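Side-chain contacts in DUF2235 domain-containing protein (Pseudomonas aeruginosa, PDB 4O5P), which acts as a type VI secretion effector and probably hydrolyses membrane phospholipids: residues 337-342 with 683-688; 236-241 with 342-347; 620-625 with 693-698. One frame throughout, in Å; residues are numbered along the deposited sequence.

Interaction 1: 337-342 with 683-688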
ATOM      1  N   CYS A 337      -7.638   0.614 -12.102  1.00 14.50           N
ATOM      2  CA  CYS A 337      -8.253   1.729 -12.822  1.00 13.39           C
ATOM      3  C   CYS A 337      -9.468   2.325 -12.109  1.00 12.95           C
ATOM      4  O   CYS A 337      -9.832   3.480 -12.349  1.00 15.08           O
ATOM      5  CB  CYS A 337      -8.715   1.265 -14.209  1.00 16.36           C
ATOM      6  SG  CYS A 337      -7.377   0.863 -15.304  1.00 16.10           S
ATOM      7  N   HIS A 338     -10.107   1.527 -11.261  1.00 13.02           N
ATOM      8  CA  HIS A 338     -11.413   1.893 -10.695  1.00 14.94           C
ATOM      9  C   HIS A 338     -11.399   2.300  -9.220  1.00 14.74           C
ATOM     10  O   HIS A 338     -12.438   2.710  -8.689  1.00 16.25           O
ATOM     11  CB  HIS A 338     -12.427   0.777 -10.955  1.00 14.21           C
ATOM     12  CG  HIS A 338     -12.553   0.439 -12.404  1.00 13.15           C
ATOM     13  ND1 HIS A 338     -12.280  -0.814 -12.905  1.00 14.39           N
ATOM     14  CD2 HIS A 338     -12.836   1.219 -13.473  1.00 13.80           C
ATOM     15  CE1 HIS A 338     -12.417  -0.796 -14.221  1.00 15.15           C
ATOM     16  NE2 HIS A 338     -12.750   0.429 -14.590  1.00 12.83           N
ATOM     17  N   GLU A 339     -10.240   2.221  -8.562  1.00 12.80           N
ATOM     18  CA  GLU A 339     -10.125   2.708  -7.170  1.00 11.29           C
ATOM     19  C   GLU A 339     -10.287   4.238  -7.138  1.00 14.49           C
ATOM     20  O   GLU A 339      -9.790   4.924  -8.036  1.00 16.35           O
ATOM     21  CB  GLU A 339      -8.770   2.320  -6.568  1.00 14.62           C
ATOM     22  CG  GLU A 339      -8.535   2.824  -5.128  1.00 11.05           C
ATOM     23  CD  GLU A 339      -9.592   2.360  -4.130  1.00 13.39           C
ATOM     24  OE1 GLU A 339      -9.895   1.149  -4.078  1.00 13.17           O
ATOM     25  OE2 GLU A 339     -10.129   3.211  -3.378  1.00 15.82           O
ATOM     26  N   GLN A 340     -10.984   4.762  -6.122  1.00 12.77           N
ATOM     27  CA  GLN A 340     -11.314   6.184  -6.047  1.00 13.92           C
ATOM     28  C   GLN A 340     -11.239   6.765  -4.624  1.00 14.85           C
ATOM     29  O   GLN A 340     -11.453   7.971  -4.435  1.00 17.28           O
ATOM     30  CB  GLN A 340     -12.737   6.443  -6.593  1.00 15.14           C
ATOM     31  CG  GLN A 340     -12.923   6.342  -8.111  1.00 13.90           C
ATOM     32  CD  GLN A 340     -14.360   6.633  -8.525  1.00 16.50           C
ATOM     33  OE1 GLN A 340     -15.253   5.797  -8.342  1.00 15.54           O
ATOM     34  NE2 GLN A 340     -14.594   7.829  -9.052  1.00 13.36           N
ATOM     35  N   ARG A 341     -10.951   5.934  -3.624  1.00 14.06           N
ATOM     36  CA  ARG A 341     -10.972   6.418  -2.238  1.00 16.87           C
ATOM     37  C   ARG A 341      -9.888   7.452  -1.997  1.00 18.22           C
ATOM     38  O   ARG A 341      -8.730   7.260  -2.394  1.00 14.46           O
ATOM     39  CB  ARG A 341     -10.820   5.276  -1.228  1.00 16.37           C
ATOM     40  CG  ARG A 341     -12.112   4.524  -0.904  1.00 19.85           C
ATOM     41  CD  ARG A 341     -11.824   3.309   0.008  1.00 22.72           C
ATOM     42  NE  ARG A 341     -10.998   2.314  -0.681  1.00 20.20           N
ATOM     43  CZ  ARG A 341     -10.451   1.249  -0.094  1.00 22.76           C
ATOM     44  NH1 ARG A 341     -10.642   1.021   1.196  1.00 20.02           N
ATOM     45  NH2 ARG A 341      -9.709   0.405  -0.809  1.00 19.00           N
ATOM     46  N   ALA A 342     -10.278   8.548  -1.346  1.00 18.94           N
ATOM     47  CA  ALA A 342      -9.350   9.593  -0.922  1.00 18.61           C
ATOM     48  C   ALA A 342      -8.199   9.005  -0.115  1.00 17.61           C
ATOM     49  O   ALA A 342      -7.107   9.549  -0.103  1.00 19.01           O
ATOM     50  CB  ALA A 342     -10.075  10.613  -0.087  1.00 16.97           C
ATOM     51  N   ARG A 683     -15.104  12.007  -7.916  1.00 13.32           N
ATOM     52  CA  ARG A 683     -13.767  12.585  -8.042  1.00 16.39           C
ATOM     53  C   ARG A 683     -12.840  11.571  -8.712  1.00 15.90           C
ATOM     54  O   ARG A 683     -13.008  10.348  -8.546  1.00 13.24           O
ATOM     55  CB  ARG A 683     -13.191  12.914  -6.671  1.00 13.65           C
ATOM     56  CG  ARG A 683     -13.859  14.084  -5.971  1.00 15.74           C
ATOM     57  CD  ARG A 683     -13.356  14.220  -4.537  1.00 17.49           C
ATOM     58  NE  ARG A 683     -14.314  14.988  -3.768  1.00 23.58           N
ATOM     59  CZ  ARG A 683     -15.195  14.464  -2.928  1.00 21.08           C
ATOM     60  NH1 ARG A 683     -15.210  13.157  -2.696  1.00 16.47           N
ATOM     61  NH2 ARG A 683     -16.044  15.261  -2.295  1.00 28.06           N
ATOM     62  N   TYR A 684     -11.859  12.056  -9.458  1.00 15.71           N
ATOM     63  CA  TYR A 684     -10.848  11.140  -9.965  1.00 15.96           C
ATOM     64  C   TYR A 684      -9.901  10.785  -8.835  1.00 16.35           C
ATOM     65  O   TYR A 684      -9.709  11.573  -7.892  1.00 15.98           O
ATOM     66  CB  TYR A 684     -10.090  11.733 -11.152  1.00 15.86           C
ATOM     67  CG  TYR A 684     -10.973  11.935 -12.359  1.00 16.21           C
ATOM     68  CD1 TYR A 684     -11.626  10.871 -12.959  1.00 15.06           C
ATOM     69  CD2 TYR A 684     -11.146  13.198 -12.897  1.00 17.25           C
ATOM     70  CE1 TYR A 684     -12.438  11.073 -14.063  1.00 15.26           C
ATOM     71  CE2 TYR A 684     -11.943  13.400 -13.971  1.00 16.27           C
ATOM     72  CZ  TYR A 684     -12.582  12.348 -14.554  1.00 16.22           C
ATOM     73  OH  TYR A 684     -13.367  12.613 -15.643  1.00 17.71           O
ATOM     74  N   ARG A 685      -9.343   9.584  -8.905  1.00 15.05           N
ATOM     75  CA  ARG A 685      -8.405   9.122  -7.892  1.00 15.45           C
ATOM     76  C   ARG A 685      -7.153   9.990  -7.961  1.00 16.02           C
ATOM     77  O   ARG A 685      -6.729  10.390  -9.053  1.00 13.86           O
ATOM     78  CB  ARG A 685      -8.048   7.663  -8.165  1.00 15.50           C
ATOM     79  CG  ARG A 685      -7.023   7.062  -7.216  1.00 12.50           C
ATOM     80  CD  ARG A 685      -6.645   5.650  -7.651  1.00 14.53           C
ATOM     81  NE  ARG A 685      -5.964   4.952  -6.568  1.00 14.52           N
ATOM     82  CZ  ARG A 685      -5.358   3.777  -6.687  1.00 11.95           C
ATOM     83  NH1 ARG A 685      -5.338   3.141  -7.860  1.00 11.30           N
ATOM     84  NH2 ARG A 685      -4.762   3.252  -5.629  1.00  9.23           N
ATOM     85  N   LEU A 686      -6.563  10.308  -6.816  1.00 13.01           N
ATOM     86  CA  LEU A 686      -5.318  11.077  -6.847  1.00 12.76           C
ATOM     87  C   LEU A 686      -4.175  10.148  -7.224  1.00 17.67           C
ATOM     88  O   LEU A 686      -4.090   9.022  -6.709  1.00 14.09           O
ATOM     89  CB  LEU A 686      -5.041  11.749  -5.498  1.00 16.20           C
ATOM     90  CG  LEU A 686      -3.639  12.340  -5.278  1.00 15.67           C
ATOM     91  CD1 LEU A 686      -3.343  13.473  -6.285  1.00 15.32           C
ATOM     92  CD2 LEU A 686      -3.549  12.858  -3.859  1.00 14.59           C
ATOM     93  N   VAL A 687      -3.310  10.618  -8.132  1.00 13.51           N
ATOM     94  CA  VAL A 687      -2.164   9.846  -8.595  1.00 13.78           C
ATOM     95  C   VAL A 687      -0.910  10.705  -8.526  1.00 12.71           C
ATOM     96  O   VAL A 687      -0.898  11.841  -9.015  1.00 13.30           O
ATOM     97  CB  VAL A 687      -2.337   9.360 -10.059  1.00 12.85           C
ATOM     98  CG1 VAL A 687      -1.143   8.478 -10.472  1.00 16.00           C
ATOM     99  CG2 VAL A 687      -3.616   8.592 -10.225  1.00 10.47           C
ATOM    100  N   HIS A 688       0.130  10.174  -7.895  1.00 12.34           N
ATOM    101  CA  HIS A 688       1.435  10.825  -7.886  1.00 17.08           C
ATOM    102  C   HIS A 688       2.347  10.204  -8.930  1.00 15.83           C
ATOM    103  O   HIS A 688       2.365   8.985  -9.091  1.00 13.94           O
ATOM    104  CB  HIS A 688       2.103  10.682  -6.513  1.00 15.10           C
ATOM    105  CG  HIS A 688       1.375  11.392  -5.415  1.00 15.83           C
ATOM    106  ND1 HIS A 688       0.296  10.841  -4.759  1.00 18.78           N
ATOM    107  CD2 HIS A 688       1.563  12.614  -4.867  1.00 17.81           C
ATOM    108  CE1 HIS A 688      -0.149  11.693  -3.853  1.00 16.34           C
ATOM    109  NE2 HIS A 688       0.601  12.778  -3.900  1.00 18.64           N
TER
HETATM  110  O   HOH W   1      -7.592   9.473  -4.283  1.00 12.73           O

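Interaction 2: 236-241 with 342-347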
ATOM      1  N   PHE A 236       2.348  -5.025  -2.141  1.00 12.13           N
ATOM      2  CA  PHE A 236       1.005  -4.543  -2.541  1.00 14.80           C
ATOM      3  C   PHE A 236       0.605  -3.392  -1.634  1.00 12.14           C
ATOM      4  O   PHE A 236       0.824  -3.460  -0.420  1.00 13.80           O
ATOM      5  CB  PHE A 236      -0.005  -5.717  -2.515  1.00 11.81           C
ATOM      6  CG  PHE A 236      -1.475  -5.327  -2.446  1.00 16.85           C
ATOM      7  CD1 PHE A 236      -2.016  -4.282  -3.209  1.00 12.04           C
ATOM      8  CD2 PHE A 236      -2.330  -6.065  -1.633  1.00 15.45           C
ATOM      9  CE1 PHE A 236      -3.380  -3.973  -3.120  1.00 14.02           C
ATOM     10  CE2 PHE A 236      -3.693  -5.771  -1.552  1.00 15.94           C
ATOM     11  CZ  PHE A 236      -4.216  -4.725  -2.288  1.00 12.65           C
ATOM     12  N   SER A 237       0.057  -2.321  -2.216  1.00 13.36           N
ATOM     13  CA  SER A 237      -0.527  -1.221  -1.419  1.00 13.67           C
ATOM     14  C   SER A 237       0.558  -0.489  -0.642  1.00 11.37           C
ATOM     15  O   SER A 237       1.558  -0.088  -1.208  1.00 12.89           O
ATOM     16  CB  SER A 237      -1.605  -1.746  -0.467  1.00 12.65           C
ATOM     17  OG  SER A 237      -2.382  -0.674   0.094  1.00 14.86           O
ATOM     18  N   ARG A 238       0.383  -0.329   0.664  1.00 12.42           N
ATOM     19  CA  ARG A 238       1.445   0.271   1.440  1.00 13.99           C
ATOM     20  C   ARG A 238       2.667  -0.632   1.462  1.00 13.68           C
ATOM     21  O   ARG A 238       3.777  -0.177   1.732  1.00 14.25           O
ATOM     22  CB  ARG A 238       0.963   0.652   2.845  1.00 16.25           C
ATOM     23  CG  ARG A 238       0.084   1.878   2.768  1.00 18.55           C
ATOM     24  CD  ARG A 238      -0.721   2.130   4.001  1.00 21.67           C
ATOM     25  NE  ARG A 238      -1.419   3.401   3.877  1.00 19.84           N
ATOM     26  CZ  ARG A 238      -2.690   3.529   3.505  1.00 23.33           C
ATOM     27  NH1 ARG A 238      -3.423   2.458   3.206  1.00 19.14           N
ATOM     28  NH2 ARG A 238      -3.227   4.736   3.433  1.00 19.62           N
ATOM     29  N   GLY A 239       2.478  -1.898   1.120  1.00 13.36           N
ATOM     30  CA  GLY A 239       3.598  -2.826   1.108  1.00 13.60           C
ATOM     31  C   GLY A 239       4.379  -2.633  -0.189  1.00 15.25           C
ATOM     32  O   GLY A 239       5.573  -2.893  -0.254  1.00 15.14           O
ATOM     33  N   ALA A 240       3.695  -2.151  -1.224  1.00 12.65           N
ATOM     34  CA  ALA A 240       4.375  -1.745  -2.453  1.00 13.60           C
ATOM     35  C   ALA A 240       5.154  -0.451  -2.209  1.00 12.79           C
ATOM     36  O   ALA A 240       6.289  -0.291  -2.676  1.00 13.47           O
ATOM     37  CB  ALA A 240       3.368  -1.573  -3.596  1.00 11.06           C
ATOM     38  N   ALA A 241       4.546   0.475  -1.471  1.00 14.41           N
ATOM     39  CA  ALA A 241       5.273   1.672  -1.037  1.00 13.41           C
ATOM     40  C   ALA A 241       6.529   1.288  -0.257  1.00 16.04           C
ATOM     41  O   ALA A 241       7.619   1.851  -0.486  1.00 16.36           O
ATOM     42  CB  ALA A 241       4.380   2.573  -0.196  1.00 15.38           C
ATOM     43  N   ALA A 342     -10.278   8.548  -1.346  1.00 18.94           N
ATOM     44  CA  ALA A 342      -9.350   9.593  -0.922  1.00 18.61           C
ATOM     45  C   ALA A 342      -8.199   9.005  -0.115  1.00 17.61           C
ATOM     46  O   ALA A 342      -7.107   9.549  -0.103  1.00 19.01           O
ATOM     47  CB  ALA A 342     -10.075  10.613  -0.087  1.00 16.97           C
ATOM     48  N   SER A 343      -8.470   7.898   0.566  1.00 17.55           N
ATOM     49  CA  SER A 343      -7.510   7.270   1.468  1.00 23.35           C
ATOM     50  C   SER A 343      -6.531   6.372   0.712  1.00 17.62           C
ATOM     51  O   SER A 343      -5.574   5.861   1.303  1.00 17.50           O
ATOM     52  CB  SER A 343      -8.267   6.434   2.492  1.00 23.22           C
ATOM     53  OG  SER A 343      -9.177   5.576   1.813  1.00 22.17           O
ATOM     54  N   PHE A 344      -6.780   6.166  -0.584  1.00 14.02           N
ATOM     55  CA  PHE A 344      -5.949   5.264  -1.379  1.00 12.66           C
ATOM     56  C   PHE A 344      -5.398   5.875  -2.677  1.00 11.61           C
ATOM     57  O   PHE A 344      -5.615   5.331  -3.764  1.00 13.65           O
ATOM     58  CB  PHE A 344      -6.705   3.952  -1.652  1.00 14.42           C
ATOM     59  CG  PHE A 344      -6.820   3.068  -0.443  1.00 16.81           C
ATOM     60  CD1 PHE A 344      -7.726   3.363   0.572  1.00 16.97           C
ATOM     61  CD2 PHE A 344      -6.011   1.954  -0.308  1.00 14.10           C
ATOM     62  CE1 PHE A 344      -7.818   2.566   1.690  1.00 20.54           C
ATOM     63  CE2 PHE A 344      -6.101   1.144   0.811  1.00 17.26           C
ATOM     64  CZ  PHE A 344      -6.995   1.449   1.809  1.00 17.90           C
ATOM     65  N   PRO A 345      -4.637   6.984  -2.564  1.00 12.41           N
ATOM     66  CA  PRO A 345      -4.039   7.529  -3.784  1.00 13.71           C
ATOM     67  C   PRO A 345      -2.958   6.608  -4.351  1.00 14.99           C
ATOM     68  O   PRO A 345      -2.267   5.883  -3.612  1.00 13.98           O
ATOM     69  CB  PRO A 345      -3.430   8.864  -3.320  1.00 12.80           C
ATOM     70  CG  PRO A 345      -3.181   8.680  -1.841  1.00 13.33           C
ATOM     71  CD  PRO A 345      -4.297   7.782  -1.372  1.00 12.33           C
ATOM     72  N   LEU A 346      -2.823   6.638  -5.672  1.00 11.81           N
ATOM     73  CA  LEU A 346      -1.873   5.793  -6.346  1.00 11.08           C
ATOM     74  C   LEU A 346      -0.523   6.506  -6.463  1.00 11.93           C
ATOM     75  O   LEU A 346      -0.456   7.721  -6.666  1.00 11.66           O
ATOM     76  CB  LEU A 346      -2.409   5.436  -7.740  1.00 11.71           C
ATOM     77  CG  LEU A 346      -1.533   4.550  -8.623  1.00 11.07           C
ATOM     78  CD1 LEU A 346      -1.317   3.161  -7.994  1.00  9.37           C
ATOM     79  CD2 LEU A 346      -2.159   4.419 -10.003  1.00 10.36           C
ATOM     80  N   ASP A 347       0.554   5.757  -6.289  1.00 12.48           N
ATOM     81  CA  ASP A 347       1.840   6.229  -6.776  1.00 11.38           C
ATOM     82  C   ASP A 347       2.220   5.455  -8.029  1.00 12.53           C
ATOM     83  O   ASP A 347       2.591   4.281  -7.963  1.00 13.59           O
ATOM     84  CB  ASP A 347       2.941   6.104  -5.712  1.00 13.48           C
ATOM     85  CG  ASP A 347       3.226   7.423  -5.017  1.00 16.11           C
ATOM     86  OD1 ASP A 347       2.524   7.729  -4.030  1.00 16.97           O
ATOM     87  OD2 ASP A 347       4.155   8.158  -5.445  1.00 15.34           O
TER

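Interaction 3: 620-625 with 693-698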
ATOM      1  N   ALA A 620     -15.191  20.669  -9.007  1.00 13.01           N
ATOM      2  CA  ALA A 620     -16.413  20.903  -9.784  1.00 18.62           C
ATOM      3  C   ALA A 620     -16.242  20.336 -11.194  1.00 16.43           C
ATOM      4  O   ALA A 620     -17.107  19.618 -11.697  1.00 15.67           O
ATOM      5  CB  ALA A 620     -16.759  22.411  -9.838  1.00 13.84           C
ATOM      6  N   GLU A 621     -15.115  20.626 -11.829  1.00 15.92           N
ATOM      7  CA  GLU A 621     -14.960  20.143 -13.195  1.00 16.82           C
ATOM      8  C   GLU A 621     -14.834  18.622 -13.254  1.00 22.15           C
ATOM      9  O   GLU A 621     -15.353  18.001 -14.178  1.00 21.04           O
ATOM     10  CB  GLU A 621     -13.827  20.862 -13.937  1.00 23.90           C
ATOM     11  CG  GLU A 621     -13.082  20.022 -14.988  1.00 27.37           C
ATOM     12  CD  GLU A 621     -13.919  19.579 -16.188  1.00 31.74           C
ATOM     13  OE1 GLU A 621     -15.134  19.886 -16.269  1.00 34.31           O
ATOM     14  OE2 GLU A 621     -13.345  18.899 -17.076  1.00 37.91           O
ATOM     15  N   GLU A 622     -14.192  18.016 -12.251  1.00 17.28           N
ATOM     16  CA  GLU A 622     -14.080  16.569 -12.221  1.00 19.62           C
ATOM     17  C   GLU A 622     -15.475  15.972 -12.123  1.00 16.81           C
ATOM     18  O   GLU A 622     -15.802  15.022 -12.846  1.00 15.19           O
ATOM     19  CB  GLU A 622     -13.192  16.080 -11.045  1.00 18.46           C
ATOM     20  CG  GLU A 622     -11.677  16.318 -11.248  1.00 21.48           C
ATOM     21  CD  GLU A 622     -10.795  15.606 -10.211  1.00 20.76           C
ATOM     22  OE1 GLU A 622     -11.312  14.852  -9.353  1.00 20.28           O
ATOM     23  OE2 GLU A 622      -9.559  15.789 -10.257  1.00 23.50           O
ATOM     24  N   TYR A 623     -16.281  16.514 -11.206  1.00 17.71           N
ATOM     25  CA  TYR A 623     -17.652  16.036 -11.043  1.00 17.41           C
ATOM     26  C   TYR A 623     -18.355  16.080 -12.385  1.00 17.02           C
ATOM     27  O   TYR A 623     -19.002  15.112 -12.792  1.00 15.17           O
ATOM     28  CB  TYR A 623     -18.437  16.883 -10.026  1.00 17.34           C
ATOM     29  CG  TYR A 623     -19.918  16.535  -9.974  1.00 14.79           C
ATOM     30  CD1 TYR A 623     -20.812  17.049 -10.922  1.00 17.39           C
ATOM     31  CD2 TYR A 623     -20.431  15.717  -8.975  1.00 15.00           C
ATOM     32  CE1 TYR A 623     -22.148  16.730 -10.900  1.00 12.23           C
ATOM     33  CE2 TYR A 623     -21.789  15.401  -8.934  1.00 14.71           C
ATOM     34  CZ  TYR A 623     -22.638  15.914  -9.906  1.00 16.03           C
ATOM     35  OH  TYR A 623     -23.999  15.619  -9.903  1.00 14.90           O
ATOM     36  N   SER A 624     -18.248  17.217 -13.071  1.00 19.03           N
ATOM     37  CA  SER A 624     -18.964  17.365 -14.328  1.00 18.22           C
ATOM     38  C   SER A 624     -18.471  16.451 -15.447  1.00 17.44           C
ATOM     39  O   SER A 624     -19.273  15.888 -16.190  1.00 18.27           O
ATOM     40  CB  SER A 624     -18.993  18.835 -14.773  1.00 23.57           C
ATOM     41  OG  SER A 624     -19.757  19.609 -13.848  1.00 25.69           O
ATOM     42  N   GLN A 625     -17.166  16.300 -15.584  1.00 16.82           N
ATOM     43  CA  GLN A 625     -16.641  15.400 -16.610  1.00 19.69           C
ATOM     44  C   GLN A 625     -17.076  13.953 -16.327  1.00 15.60           C
ATOM     45  O   GLN A 625     -17.473  13.228 -17.237  1.00 16.57           O
ATOM     46  CB  GLN A 625     -15.116  15.514 -16.682  1.00 18.95           C
ATOM     47  CG  GLN A 625     -14.473  14.833 -17.895  1.00 21.47           C
ATOM     48  CD  GLN A 625     -13.009  15.195 -18.024  1.00 20.38           C
ATOM     49  OE1 GLN A 625     -12.658  16.236 -18.590  1.00 22.50           O
ATOM     50  NE2 GLN A 625     -12.146  14.355 -17.470  1.00 19.54           N
ATOM     51  N   SER A 693       1.653  15.371  -9.657  1.00 16.40           N
ATOM     52  CA  SER A 693       0.375  14.726  -9.395  1.00 14.99           C
ATOM     53  C   SER A 693      -0.595  15.017 -10.544  1.00 17.88           C
ATOM     54  O   SER A 693      -0.379  15.954 -11.330  1.00 15.71           O
ATOM     55  CB  SER A 693      -0.208  15.206  -8.047  1.00 15.21           C
ATOM     56  OG  SER A 693      -0.209  16.625  -7.978  1.00 16.85           O
ATOM     57  N   ASN A 694      -1.662  14.224 -10.653  1.00 15.64           N
ATOM     58  CA  ASN A 694      -2.644  14.441 -11.722  1.00 15.69           C
ATOM     59  C   ASN A 694      -3.638  15.555 -11.440  1.00 17.44           C
ATOM     60  O   ASN A 694      -4.332  16.013 -12.345  1.00 22.24           O
ATOM     61  CB  ASN A 694      -3.395  13.144 -12.077  1.00 12.17           C
ATOM     62  CG  ASN A 694      -4.236  12.601 -10.914  1.00 18.18           C
ATOM     63  OD1 ASN A 694      -3.987  12.904  -9.738  1.00 13.98           O
ATOM     64  ND2 ASN A 694      -5.230  11.780 -11.243  1.00 15.15           N
ATOM     65  N   LYS A 695      -3.740  15.967 -10.185  1.00 17.28           N
ATOM     66  CA  LYS A 695      -4.613  17.078  -9.849  1.00 21.15           C
ATOM     67  C   LYS A 695      -3.861  18.071  -8.975  1.00 21.81           C
ATOM     68  O   LYS A 695      -2.819  17.744  -8.380  1.00 19.22           O
ATOM     69  CB  LYS A 695      -5.876  16.584  -9.148  1.00 23.41           C
ATOM     70  CG  LYS A 695      -5.613  15.951  -7.796  1.00 19.71           C
ATOM     71  CD  LYS A 695      -6.916  15.486  -7.140  1.00 20.62           C
ATOM     72  CE  LYS A 695      -7.574  14.352  -7.919  1.00 23.12           C
ATOM     73  NZ  LYS A 695      -8.930  14.062  -7.368  1.00 21.31           N
ATOM     74  N   ARG A 696      -4.385  19.287  -8.912  1.00 17.41           N
ATOM     75  CA  ARG A 696      -3.776  20.341  -8.128  1.00 18.45           C
ATOM     76  C   ARG A 696      -4.010  20.084  -6.651  1.00 21.49           C
ATOM     77  O   ARG A 696      -5.100  19.658  -6.242  1.00 18.87           O
ATOM     78  CB  ARG A 696      -4.343  21.709  -8.533  1.00 21.27           C
ATOM     79  CG  ARG A 696      -4.080  22.072 -10.002  1.00 21.90           C
ATOM     80  CD  ARG A 696      -4.262  23.564 -10.240  1.00 26.70           C
ATOM     81  NE  ARG A 696      -5.672  23.928 -10.248  1.00 22.15           N
ATOM     82  CZ  ARG A 696      -6.137  25.163 -10.099  1.00 26.16           C
ATOM     83  NH1 ARG A 696      -5.307  26.184  -9.909  1.00 24.43           N
ATOM     84  NH2 ARG A 696      -7.441  25.368 -10.127  1.00 24.37           N
ATOM     85  N   LEU A 697      -2.975  20.329  -5.853  1.00 17.15           N
ATOM     86  CA  LEU A 697      -3.049  20.115  -4.424  1.00 16.41           C
ATOM     87  C   LEU A 697      -2.457  21.298  -3.691  1.00 18.65           C
ATOM     88  O   LEU A 697      -1.576  21.989  -4.218  1.00 18.51           O
ATOM     89  CB  LEU A 697      -2.282  18.857  -4.026  1.00 18.46           C
ATOM     90  CG  LEU A 697      -2.705  17.511  -4.602  1.00 18.40           C
ATOM     91  CD1 LEU A 697      -1.710  16.454  -4.144  1.00 14.83           C
ATOM     92  CD2 LEU A 697      -4.103  17.165  -4.125  1.00 17.56           C
ATOM     93  N   SER A 698      -2.952  21.522  -2.476  1.00 18.24           N
ATOM     94  CA  SER A 698      -2.431  22.556  -1.595  1.00 20.28           C
ATOM     95  C   SER A 698      -1.971  21.853  -0.338  1.00 16.77           C
ATOM     96  O   SER A 698      -2.721  21.049   0.220  1.00 19.01           O
ATOM     97  CB  SER A 698      -3.534  23.552  -1.250  1.00 16.11           C
ATOM     98  OG  SER A 698      -3.142  24.423  -0.209  1.00 20.82           O
TER
HETATM   99  O   HOH W   2     -11.031  15.747  -6.963  1.00 26.34           O

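Interaction 1: 337-342 with 683-688
Glu339 OE2 is gripped by two donors of Arg341, while the aliphatic part of Glu339 lies on Arg685. The backbone N of Arg341 reaches Glu339 OE2 at 2.9 Å on the anti side. Arg341 NE makes a salt bridge to the same OE2 at 3.0 Å on the syn side, and the two come from opposite faces of the carboxylate. Glu339 OE1 is hydrogen-bonded to Ser662 OG. With CG anti to the backbone N (chi1 178°) and a bend at chi2, Glu339 turns its carboxylate away from Arg685. Its CG instead sits over one face of the Arg685 guanidinium, 3.5 Å above the plane and toward the rim. The planes of the Glu339 carboxylate and the Arg685 guanidinium are 68° apart. The extended Arg685 chain runs past the Glu339 backbone, with Arg685 CB 3.2 Å from Glu339 O. Arg685 NE bonds to Phe344 O, and its NH2 forms a salt bridge with Asp281, the probable acid of a Ser-His-Asp triad. Gln340 NE2 donates to Arg683 O at 3.0 Å, tilted from the carbonyl plane. Gln340 OE1 accepts a hydrogen bond from Arg484 NH1. Water 1 joins the backbones, 3.1 Å from Arg341 O and 2.9 Å from Leu686 N. Arg685 thus meets Glu339 through carbon rather than charge. Its NH2 is left to the salt bridge with Asp281 OD2, consistent with a second-shell role in placing that residue.

Interaction 2: 236-241 with 342-347
The flat groups of Arg238 and Phe344 stand almost upright to each other, their planes 79° apart. They meet beside the probable nucleophile elbow of an alpha/beta hydrolase. Phe344 CZ lies in plane at the edge of the Arg238 guanidinium, and Arg238 NH1 comes within 3.8 Å of Phe344 CE2. Arg238 CZ is 5.2 Å from the ring centroid, so any cation-pi attraction is weak. Arg341 makes a cation-pi contact on the opposite face of the ring, which places Phe344 between two arginines. Ser237 OG approaches the ring edge, near its plane.

Ser237 fits the elbow position, in the tight turn between strand 225-236 and helix 238-254. Its backbone is strained, with a positive phi of 67°. Ser237 OG is hydrogen-bonded to His379 NE2, consistent with a Ser237-His379-Asp281 triad, and also to Thr74 OG1. The ring of Phe344 also meets that of His379, so Phe344 probably lines the side of the active site.

Arg238 reaches out from the first turn of the helix. Its chain is extended from CG to NE, which carries the guanidinium across to the 342-347 loop. Arg238 NE bonds to Ala285 O and NH1 to Thr74 OG1, so the group is held mainly from outside this pair of segments. The one direct polar link is a weak hydrogen bond, Arg238 NH2 to Ser343 O at 3.4 Å, with an N-H...O angle of 140°.

Interaction 3: 620-625 with 693-698
Glu622 and Lys695 form a salt bridge that joins helix 616-637 to the turn leading into strand 697-702. Both parts lie in the Tle1-like C-terminal family region, and that strand belongs to a four-stranded antiparallel sheet. The contact is small and is carried by these two side chains alone. The backbones stay well apart, with 9.8 Å between Glu622 CA and Lys695 CA, and the two side chains cross at about a right angle.

The tight part is the meeting of the charged ends. Lys695 NZ donates to Glu622 OE1 at 3.2 Å, on the syn lone pair of that oxygen. A second, weak bond runs from Lys695 NZ to Glu622 OE2 at 3.4 Å. The ammonium therefore straddles both oxygens, but unequally. Lys695 CE packs beside Glu622 OE2, also at 3.4 Å. A bend at chi3 (66°) in the lysine chain brings CE and NZ to the carboxylate together.

The looser side is that of the partly exposed Glu622: the backbone gap is wide and the direct bonds are long. Water 2 makes a second, shorter bridge beside the direct one, donating to Glu622 OE1 at 2.6 Å and accepting from Lys695 NZ at 2.7 Å. Lys695 itself is buried, and its ammonium is met by the carboxylate, the water and Tyr684 O. Glu622 OE1 in turn accepts from Tyr684 N. The ion pair thus holds both the N and the O of one backbone residue, and the opposite charges probably keep each other ionised.

Asn694 ties the turn to segment 683-688: OD1 accepts from Val687 N and ND2 donates to Arg685 O. Within the turn, Ser693 OG donates to Lys695 O at 2.9 Å, with a C=O...donor angle of 159°.

Overall arrangement
Interaction 1 sits between the other two, its centre about 11 Å from each. The centres of interactions 2 and 3 are about 19 Å apart, and those two do not touch. Along the chain interaction 2 closes before interaction 3 opens, while interaction 1 crosses both. Interactions 1 and 2 share Ala342 and a three-stranded sheet, in which strand 346-353 runs parallel to 687-689. Strand 692-693 completes that sheet and leads into interaction 3. Segment 683-688 therefore links the C-terminal family region to the catalytic one. A continuous path of contacts runs from helix 616-637 to the probable nucleophile elbow.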